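Local atomic coordinates of putative N-acetylneuraminate lyase ([Ruminococcus] gnavus ATCC 29149, PDB entry 6RB7), a protein that belongs to the dihydrodipicolinate synthetase family, folds as a (beta/alpha)8 barrel with extra C-terminal helices, and assembles from four chains. Residues Tyr46-Asn54 and Leu301-Pro309; Asp134-Ile142 and Gln153-Ala161. All coordinates share one frame; numbering follows the deposited sequence.

How the interactions relate
From the N terminus, the chain leaves strand 41-43 through the loop 46-54. It then runs through most of the barrel before interaction 1 brings this loop against 301-309, in the loop between helices 287-299 and 317-335. This contact closes a loop of 246 residues and ties the first beta-alpha loop to the C-terminal helical region. Interaction 2 is nested inside it and spans only ten residues. It packs helix 148-160 on strand 135-138 within one beta-alpha-beta unit. The nearest atoms of the two contacts are about 12 Å apart. Both reach the second subunit, where the 301-309 segment of one copy meets interaction 2 of the other.

Interaction 1 (Tyr46-Asn54 and Leu301-Pro309); sequences YACYDKEGN and LELGAVREP
Y49 and R307 carry a loop-to-loop contact, partly buried, between the segment that follows strand 41-43 and the one that follows helix 287-299. Its backbone part is a nearly straight hydrogen bond from Y49 N to L303 O, 2.9 Å long. C48 CA makes a CA-H...O contact with L303 O at 3.5 Å. In one of its two modelled conformers L303 brings CD2 to 3.9 Å from Y46 CB, so this contact is less certain.

The loop 46-54 is the first beta-alpha loop of the (beta/alpha)8 barrel. Its tip is a type I beta turn, D50 to G53, and D50 OD1 accepts the N54 N bond at 2.9 Å. R307 reaches this turn because its CG is anti to the backbone N (chi1 -178°) and the chain bends at chi3 (-75°). R307 NH2 then binds G53 O at 2.9 Å, nearly along the C=O axis and in the guanidinium plane. Y49 CE1 lies over one face of the guanidinium, 3.6 Å from R307 NH2, with the two planes 24° apart. A305 O sits at the edge of the Y49 ring, 3.2 Å from Y49 CD2.

One water over the centre of the Y49 ring joins G53 O to R307 NE. Another joins N54 ND2 to R307 NH2. R307 NH1 has further partners, a salt bridge to D91 and a bond to Y86 O. E83 OE1 is hydrogen-bonded to both Y49 OH and R307 N. K119 of the second subunit packs on N54 and R307.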
loop_
_atom_site.group_PDB
_atom_site.type_symbol
_atom_site.label_atom_id
_atom_site.label_comp_id
_atom_site.label_asym_id
_atom_site.label_seq_id
_atom_site.Cartn_x
_atom_site.Cartn_y
_atom_site.Cartn_z
ATOM N N TYR A 46 -20.389 5.534 22.075
ATOM C CA TYR A 46 -19.596 6.769 21.880
ATOM C C TYR A 46 -19.001 7.258 23.202
ATOM O O TYR A 46 -19.497 6.945 24.306
ATOM C CB TYR A 46 -20.460 7.863 21.245
ATOM C CG TYR A 46 -21.126 7.433 19.969
ATOM C CD1 TYR A 46 -20.382 6.856 18.952
ATOM C CD2 TYR A 46 -22.502 7.502 19.798
ATOM C CE1 TYR A 46 -20.985 6.424 17.783
ATOM C CE2 TYR A 46 -23.107 7.107 18.629
ATOM C CZ TYR A 46 -22.353 6.537 17.617
ATOM O OH TYR A 46 -22.947 6.142 16.433
ATOM N N ALA A 47 -17.930 8.037 23.072
ATOM C CA ALA A 47 -17.356 8.811 24.197
ATOM C C ALA A 47 -18.338 9.891 24.612
ATOM O O ALA A 47 -18.732 10.696 23.772
ATOM C CB ALA A 47 -16.007 9.375 23.867
ATOM N N CYS A 48 -18.704 9.924 25.892
ATOM C CA CYS A 48 -19.661 10.910 26.440
ATOM C C CYS A 48 -18.896 11.825 27.389
ATOM O O CYS A 48 -18.436 11.349 28.471
ATOM C CB CYS A 48 -20.771 10.202 27.184
ATOM S SG CYS A 48 -21.756 9.102 26.141
ATOM N N TYR A 49 -18.768 13.096 27.013
ATOM C CA TYR A 49 -17.989 14.069 27.777
ATOM C C TYR A 49 -18.889 15.165 28.337
ATOM O O TYR A 49 -19.963 15.431 27.822
ATOM C CB TYR A 49 -16.902 14.722 26.937
ATOM C CG TYR A 49 -15.961 13.764 26.237
ATOM C CD1 TYR A 49 -15.029 13.025 26.937
ATOM C CD2 TYR A 49 -15.953 13.708 24.854
ATOM C CE1 TYR A 49 -14.128 12.196 26.283
ATOM C CE2 TYR A 49 -15.056 12.880 24.187
ATOM C CZ TYR A 49 -14.125 12.160 24.906
ATOM O OH TYR A 49 -13.254 11.298 24.278
ATOM N N ASP A 50 -18.395 15.737 29.435
ATOM C CA ASP A 50 -19.003 16.957 30.008
ATOM C C ASP A 50 -18.459 18.177 29.250
ATOM O O ASP A 50 -17.690 18.041 28.294
ATOM C CB ASP A 50 -18.779 16.983 31.522
ATOM C CG ASP A 50 -17.345 17.190 31.987
ATOM O OD1 ASP A 50 -16.477 17.635 31.150
ATOM O OD2 ASP A 50 -17.069 16.832 33.173
ATOM N N LYS A 51 -18.834 19.386 29.688
ATOM C CA LYS A 51 -18.451 20.613 28.958
ATOM C C LYS A 51 -16.957 20.898 29.107
ATOM O O LYS A 51 -16.459 21.611 28.242
ATOM C CB LYS A 51 -19.276 21.809 29.451
ATOM C CG LYS A 51 -20.743 21.711 29.037
ATOM C CD LYS A 51 -20.958 21.775 27.525
ATOM C CE LYS A 51 -22.176 21.019 27.036
ATOM N NZ LYS A 51 -22.732 21.666 25.827
ATOM N N GLU A 52 -16.300 20.345 30.129
ATOM C CA GLU A 52 -14.837 20.522 30.355
ATOM C C GLU A 52 -14.052 19.440 29.589
ATOM O O GLU A 52 -12.842 19.469 29.670
ATOM C CB GLU A 52 -14.517 20.452 31.849
ATOM C CG GLU A 52 -15.033 21.668 32.619
ATOM C CD GLU A 52 -15.247 21.480 34.117
ATOM O OE1 GLU A 52 -14.877 20.424 34.666
ATOM O OE2 GLU A 52 -15.807 22.398 34.730
ATOM N N GLY A 53 -14.732 18.518 28.903
ATOM C CA GLY A 53 -14.091 17.442 28.109
ATOM C C GLY A 53 -13.710 16.231 28.934
ATOM O O GLY A 53 -12.963 15.368 28.428
ATOM N N ASN A 54 -14.164 16.096 30.173
ATOM C CA ASN A 54 -13.924 14.865 30.951
ATOM C C ASN A 54 -15.055 13.887 30.678
ATOM O O ASN A 54 -16.125 14.343 30.272
ATOM C CB ASN A 54 -13.742 15.120 32.443
ATOM C CG ASN A 54 -12.387 15.756 32.661
ATOM O OD1 ASN A 54 -12.344 16.899 33.107
ATOM N ND2 ASN A 54 -11.314 15.059 32.255
ATOM N N LEU A 301 -29.935 14.247 23.304
ATOM C CA LEU A 301 -28.820 13.712 24.108
ATOM C C LEU A 301 -27.653 14.693 24.039
ATOM O O LEU A 301 -27.365 15.225 22.959
ATOM C CB LEU A 301 -28.399 12.359 23.539
ATOM C CG LEU A 301 -29.325 11.183 23.815
ATOM C CD1 LEU A 301 -28.886 9.972 22.986
ATOM C CD2 LEU A 301 -29.323 10.824 25.303
ATOM N N GLU A 302 -26.967 14.878 25.160
ATOM C CA GLU A 302 -25.787 15.761 25.291
ATOM C C GLU A 302 -24.566 14.876 25.520
ATOM O O GLU A 302 -24.408 14.380 26.658
ATOM C CB GLU A 302 -25.979 16.732 26.452
ATOM C CG GLU A 302 -27.072 17.738 26.190
ATOM C CD GLU A 302 -26.662 18.941 25.366
ATOM O OE1 GLU A 302 -27.491 19.872 25.237
ATOM O OE2 GLU A 302 -25.549 18.959 24.825
ATOM N N LEU A 303 -23.777 14.626 24.477
ATOM C CA LEU A 303 -22.633 13.675 24.544
ATOM C C LEU A 303 -21.315 14.443 24.575
ATOM O O LEU A 303 -20.252 13.800 24.621
ATOM C CB LEU A 303 -22.606 12.730 23.338
ATOM C CG LEU A 303 -23.603 11.578 23.329
ATOM C CD1 LEU A 303 -24.967 12.097 22.911
ATOM C CD2 LEU A 303 -23.121 10.486 22.369
ATOM N N GLY A 304 -21.358 15.766 24.481
ATOM C CA GLY A 304 -20.115 16.548 24.434
ATOM C C GLY A 304 -19.485 16.520 23.054
ATOM O O GLY A 304 -20.127 16.164 22.068
ATOM N N ALA A 305 -18.267 16.987 23.025
ATOM C CA ALA A 305 -17.481 17.205 21.794
ATOM C C ALA A 305 -16.750 15.898 21.481
ATOM O O ALA A 305 -17.030 14.854 22.088
ATOM C CB ALA A 305 -16.486 18.306 22.062
ATOM N N VAL A 306 -15.835 15.956 20.542
ATOM C CA VAL A 306 -14.866 14.860 20.348
ATOM C C VAL A 306 -13.532 15.310 20.937
ATOM O O VAL A 306 -13.241 16.527 21.015
ATOM C CB VAL A 306 -14.698 14.449 18.869
ATOM C CG1 VAL A 306 -15.934 13.719 18.380
ATOM C CG2 VAL A 306 -14.318 15.600 17.974
ATOM N N ARG A 307 -12.739 14.341 21.370
ATOM C CA ARG A 307 -11.453 14.674 22.035
ATOM C C ARG A 307 -10.380 14.973 20.994
ATOM O O ARG A 307 -10.173 14.185 20.059
ATOM C CB ARG A 307 -11.034 13.552 22.973
ATOM C CG ARG A 307 -9.741 13.871 23.715
ATOM C CD ARG A 307 -9.513 12.956 24.905
ATOM N NE ARG A 307 -10.413 13.339 25.990
ATOM C CZ ARG A 307 -10.412 12.704 27.157
ATOM N NH1 ARG A 307 -9.641 11.648 27.327
ATOM N NH2 ARG A 307 -11.229 13.094 28.129
ATOM N N GLU A 308 -9.654 16.073 21.202
ATOM C CA GLU A 308 -8.507 16.431 20.342
ATOM C C GLU A 308 -7.475 15.325 20.441
ATOM O O GLU A 308 -7.155 14.864 21.535
ATOM C CB GLU A 308 -7.948 17.790 20.753
ATOM C CG GLU A 308 -8.887 18.922 20.362
ATOM C CD GLU A 308 -8.305 20.323 20.287
ATOM O OE1 GLU A 308 -7.137 20.472 19.886
ATOM O OE2 GLU A 308 -9.051 21.272 20.604
ATOM N N PRO A 309 -6.842 14.883 19.332
ATOM C CA PRO A 309 -6.862 15.607 18.060
ATOM C C PRO A 309 -8.005 15.449 17.061
ATOM O O PRO A 309 -7.919 16.036 15.979
ATOM C CB PRO A 309 -5.553 15.112 17.424
ATOM C CG PRO A 309 -5.438 13.672 17.934
ATOM C CD PRO A 309 -5.867 13.798 19.377
HETATM O O HOH W 1 -22.102 13.568 28.015
HETATM O O HOH W 2 -17.294 18.226 25.492
HETATM O O HOH W 3 -12.150 15.620 25.775
HETATM O O HOH W 4 -11.681 12.527 30.836
#

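Interaction 2 (Asp134-Ile142 and Gln153-Ala161)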
loop_
_atom_site.group_PDB
_atom_site.type_symbol
_atom_site.label_atom_id
_atom_site.label_comp_id
_atom_site.label_asym_id
_atom_site.label_seq_id
_atom_site.Cartn_x
_atom_site.Cartn_y
_atom_site.Cartn_z
ATOM N N ASP A 134 -19.892 -9.421 29.225
ATOM C CA ASP A 134 -20.051 -10.664 28.458
ATOM C C ASP A 134 -18.735 -11.032 27.795
ATOM O O ASP A 134 -18.347 -12.237 27.808
ATOM C CB ASP A 134 -21.183 -10.532 27.456
ATOM C CG ASP A 134 -22.505 -10.349 28.188
ATOM O OD1 ASP A 134 -23.052 -11.379 28.647
ATOM O OD2 ASP A 134 -22.903 -9.185 28.382
ATOM N N ALA A 135 -18.055 -10.054 27.213
ATOM C CA ALA A 135 -16.801 -10.300 26.496
ATOM C C ALA A 135 -15.888 -9.098 26.649
ATOM O O ALA A 135 -16.385 -7.964 26.838
ATOM C CB ALA A 135 -17.085 -10.589 25.020
ATOM N N ILE A 136 -14.613 -9.345 26.453
ATOM C CA ILE A 136 -13.622 -8.291 26.204
ATOM C C ILE A 136 -13.137 -8.432 24.766
ATOM O O ILE A 136 -13.265 -9.518 24.182
ATOM C CB ILE A 136 -12.452 -8.337 27.205
ATOM C CG1 ILE A 136 -11.765 -9.707 27.219
ATOM C CG2 ILE A 136 -12.950 -7.919 28.587
ATOM C CD1 ILE A 136 -10.374 -9.632 27.861
ATOM N N ALA A 137 -12.624 -7.339 24.245
ATOM C CA ALA A 137 -12.117 -7.274 22.863
ATOM C C ALA A 137 -10.780 -6.574 22.815
ATOM O O ALA A 137 -10.458 -5.771 23.712
ATOM C CB ALA A 137 -13.110 -6.581 21.962
ATOM N N ALA A 138 -10.016 -6.806 21.742
ATOM C CA ALA A 138 -8.718 -6.131 21.573
ATOM C C ALA A 138 -8.381 -6.018 20.086
ATOM O O ALA A 138 -8.352 -7.023 19.380
ATOM C CB ALA A 138 -7.643 -6.870 22.303
ATOM N N ILE A 139 -8.099 -4.784 19.682
ATOM C CA ILE A 139 -7.303 -4.536 18.450
ATOM C C ILE A 139 -5.920 -5.133 18.632
ATOM O O ILE A 139 -5.515 -5.483 19.756
ATOM C CB ILE A 139 -7.263 -3.043 18.120
ATOM C CG1 ILE A 139 -6.594 -2.207 19.207
ATOM C CG2 ILE A 139 -8.650 -2.539 17.755
ATOM C CD1 ILE A 139 -6.240 -0.816 18.740
ATOM N N PRO A 140 -5.134 -5.261 17.574
ATOM C CA PRO A 140 -3.745 -5.650 17.709
ATOM C C PRO A 140 -2.920 -4.507 18.291
ATOM O O PRO A 140 -3.346 -3.340 18.370
ATOM C CB PRO A 140 -3.264 -5.903 16.261
ATOM C CG PRO A 140 -4.485 -5.821 15.399
ATOM C CD PRO A 140 -5.471 -4.979 16.168
ATOM N N PRO A 141 -1.637 -4.789 18.606
ATOM C CA PRO A 141 -0.677 -3.721 18.860
ATOM C C PRO A 141 -0.606 -2.783 17.651
ATOM O O PRO A 141 -0.723 -3.231 16.506
ATOM C CB PRO A 141 0.644 -4.467 19.050
ATOM C CG PRO A 141 0.225 -5.879 19.461
ATOM C CD PRO A 141 -1.035 -6.139 18.655
ATOM N N ILE A 142 -0.422 -1.509 17.923
ATOM C CA ILE A 142 -0.430 -0.463 16.866
ATOM C C ILE A 142 0.948 0.206 16.727
ATOM O O ILE A 142 1.831 0.012 17.588
ATOM C CB ILE A 142 -1.519 0.590 17.139
ATOM C CG1 ILE A 142 -1.270 1.409 18.398
ATOM C CG2 ILE A 142 -2.862 -0.119 17.178
ATOM C CD1 ILE A 142 -2.161 2.601 18.516
ATOM N N GLN A 153 0.941 -13.040 21.883
ATOM C CA GLN A 153 1.337 -12.903 23.321
ATOM C C GLN A 153 0.527 -11.754 23.928
ATOM O O GLN A 153 0.084 -11.884 25.066
ATOM C CB GLN A 153 2.857 -12.688 23.429
ATOM C CG GLN A 153 3.326 -12.262 24.805
ATOM C CD GLN A 153 4.793 -11.850 24.816
ATOM O OE1 GLN A 153 5.595 -12.293 24.005
ATOM N NE2 GLN A 153 5.160 -10.956 25.721
ATOM N N TYR A 154 0.344 -10.652 23.201
ATOM C CA TYR A 154 -0.410 -9.484 23.687
ATOM C C TYR A 154 -1.855 -9.904 23.972
ATOM O O TYR A 154 -2.369 -9.722 25.078
ATOM C CB TYR A 154 -0.328 -8.387 22.652
ATOM C CG TYR A 154 -1.174 -7.147 22.828
ATOM C CD1 TYR A 154 -0.850 -6.140 23.717
ATOM C CD2 TYR A 154 -2.244 -6.911 21.962
ATOM C CE1 TYR A 154 -1.549 -4.939 23.738
ATOM C CE2 TYR A 154 -2.967 -5.725 21.987
ATOM C CZ TYR A 154 -2.609 -4.725 22.872
ATOM O OH TYR A 154 -3.256 -3.522 22.894
ATOM N N TRP A 155 -2.514 -10.511 22.990
ATOM C CA TRP A 155 -3.927 -10.943 23.172
ATOM C C TRP A 155 -4.046 -11.976 24.291
ATOM O O TRP A 155 -4.991 -11.902 25.077
ATOM C CB TRP A 155 -4.499 -11.437 21.862
ATOM C CG TRP A 155 -4.730 -10.351 20.858
ATOM C CD1 TRP A 155 -4.974 -9.035 21.101
ATOM C CD2 TRP A 155 -4.773 -10.507 19.429
ATOM N NE1 TRP A 155 -5.188 -8.379 19.915
ATOM C CE2 TRP A 155 -5.114 -9.264 18.881
ATOM C CE3 TRP A 155 -4.614 -11.596 18.556
ATOM C CZ2 TRP A 155 -5.201 -9.035 17.502
ATOM C CZ3 TRP A 155 -4.731 -11.382 17.208
ATOM C CH2 TRP A 155 -5.008 -10.119 16.688
ATOM N N ASN A 156 -3.144 -12.940 24.319
ATOM C CA ASN A 156 -3.203 -13.990 25.354
ATOM C C ASN A 156 -2.960 -13.377 26.734
ATOM O O ASN A 156 -3.556 -13.887 27.721
ATOM C CB ASN A 156 -2.319 -15.174 25.004
ATOM C CG ASN A 156 -2.937 -16.061 23.951
ATOM O OD1 ASN A 156 -2.197 -16.544 23.051
ATOM N ND2 ASN A 156 -4.226 -16.292 24.032
ATOM N N ALA A 157 -2.098 -12.377 26.861
ATOM C CA ALA A 157 -1.836 -11.714 28.153
ATOM C C ALA A 157 -3.078 -10.993 28.606
ATOM O O ALA A 157 -3.464 -11.034 29.796
ATOM C CB ALA A 157 -0.660 -10.778 28.087
ATOM N N ILE A 158 -3.747 -10.312 27.667
ATOM C CA ILE A 158 -4.995 -9.595 28.000
ATOM C C ILE A 158 -6.047 -10.632 28.424
ATOM O O ILE A 158 -6.703 -10.445 29.468
ATOM C CB ILE A 158 -5.451 -8.765 26.777
ATOM C CG1 ILE A 158 -4.440 -7.656 26.500
ATOM C CG2 ILE A 158 -6.844 -8.218 26.993
ATOM C CD1 ILE A 158 -4.639 -6.946 25.168
ATOM N N SER A 159 -6.186 -11.719 27.675
ATOM C CA SER A 159 -7.181 -12.764 27.974
ATOM C C SER A 159 -6.881 -13.372 29.364
ATOM O O SER A 159 -7.849 -13.632 30.117
ATOM C CB SER A 159 -7.179 -13.795 26.896
ATOM O OG SER A 159 -8.080 -14.869 27.218
ATOM N N ALA A 160 -5.619 -13.596 29.695
ATOM C CA ALA A 160 -5.255 -14.249 30.985
ATOM C C ALA A 160 -5.620 -13.329 32.161
ATOM O O ALA A 160 -5.752 -13.855 33.283
ATOM C CB ALA A 160 -3.777 -14.557 30.992
ATOM N N ALA A 161 -5.741 -12.021 31.959
ATOM C CA ALA A 161 -6.132 -11.067 33.021
ATOM C C ALA A 161 -7.650 -11.123 33.255
ATOM O O ALA A 161 -8.099 -10.579 34.265
ATOM C CB ALA A 161 -5.676 -9.666 32.691
HETATM O O HOH W 5 -3.045 -1.748 20.684
#
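W155 keeps CG beside its backbone N (chi1 -71°), and Y154 swings CG to the far side from N (chi1 172°), which takes both rings to the chain just after strand 135-138. The indole NE1 of W155 gives a nearly straight hydrogen bond to I139 O, 2.9 Å long. The oxygen lies in the indole plane, but the N-H meets it from above the carbonyl plane. A138 CB packs on W155 CD1 at 3.6 Å. P140 runs side by side with W155, and P140 CB is 3.9 Å from W155 CZ2.

The Y154 ring is clasped on both faces. I158 CD1 stands over the centre of one face. P141 CG covers the opposite face, offset toward the rim, in a CH-pi contact 4.0 Å from the Y154 ring centroid. I139 O lies at the ring edge, 3.4 Å from Y154 CE2.

Strand and helix are the first two elements of the beta-alpha-beta unit 135-138, 148-160, 166-171, the repeating pattern of the (beta/alpha)8 barrel. The axes of strand 135-138 and of the helix part 153-160 pass 9.6 Å apart and run roughly antiparallel, at 156°. Within the strand, the CB atoms of I136 and A138 point toward the helix. I136 CD1 touches I158 CG2 at 3.9 Å, and A138 CB lies 4.2 Å from I158 CD1.

The polar end of Y154 binds C115 O. A water also donates to Y154 OH and to P140 O. Helix 182-188 packs on W155 through L184 and M188. P309 of the second subunit rests on P141 and Y154.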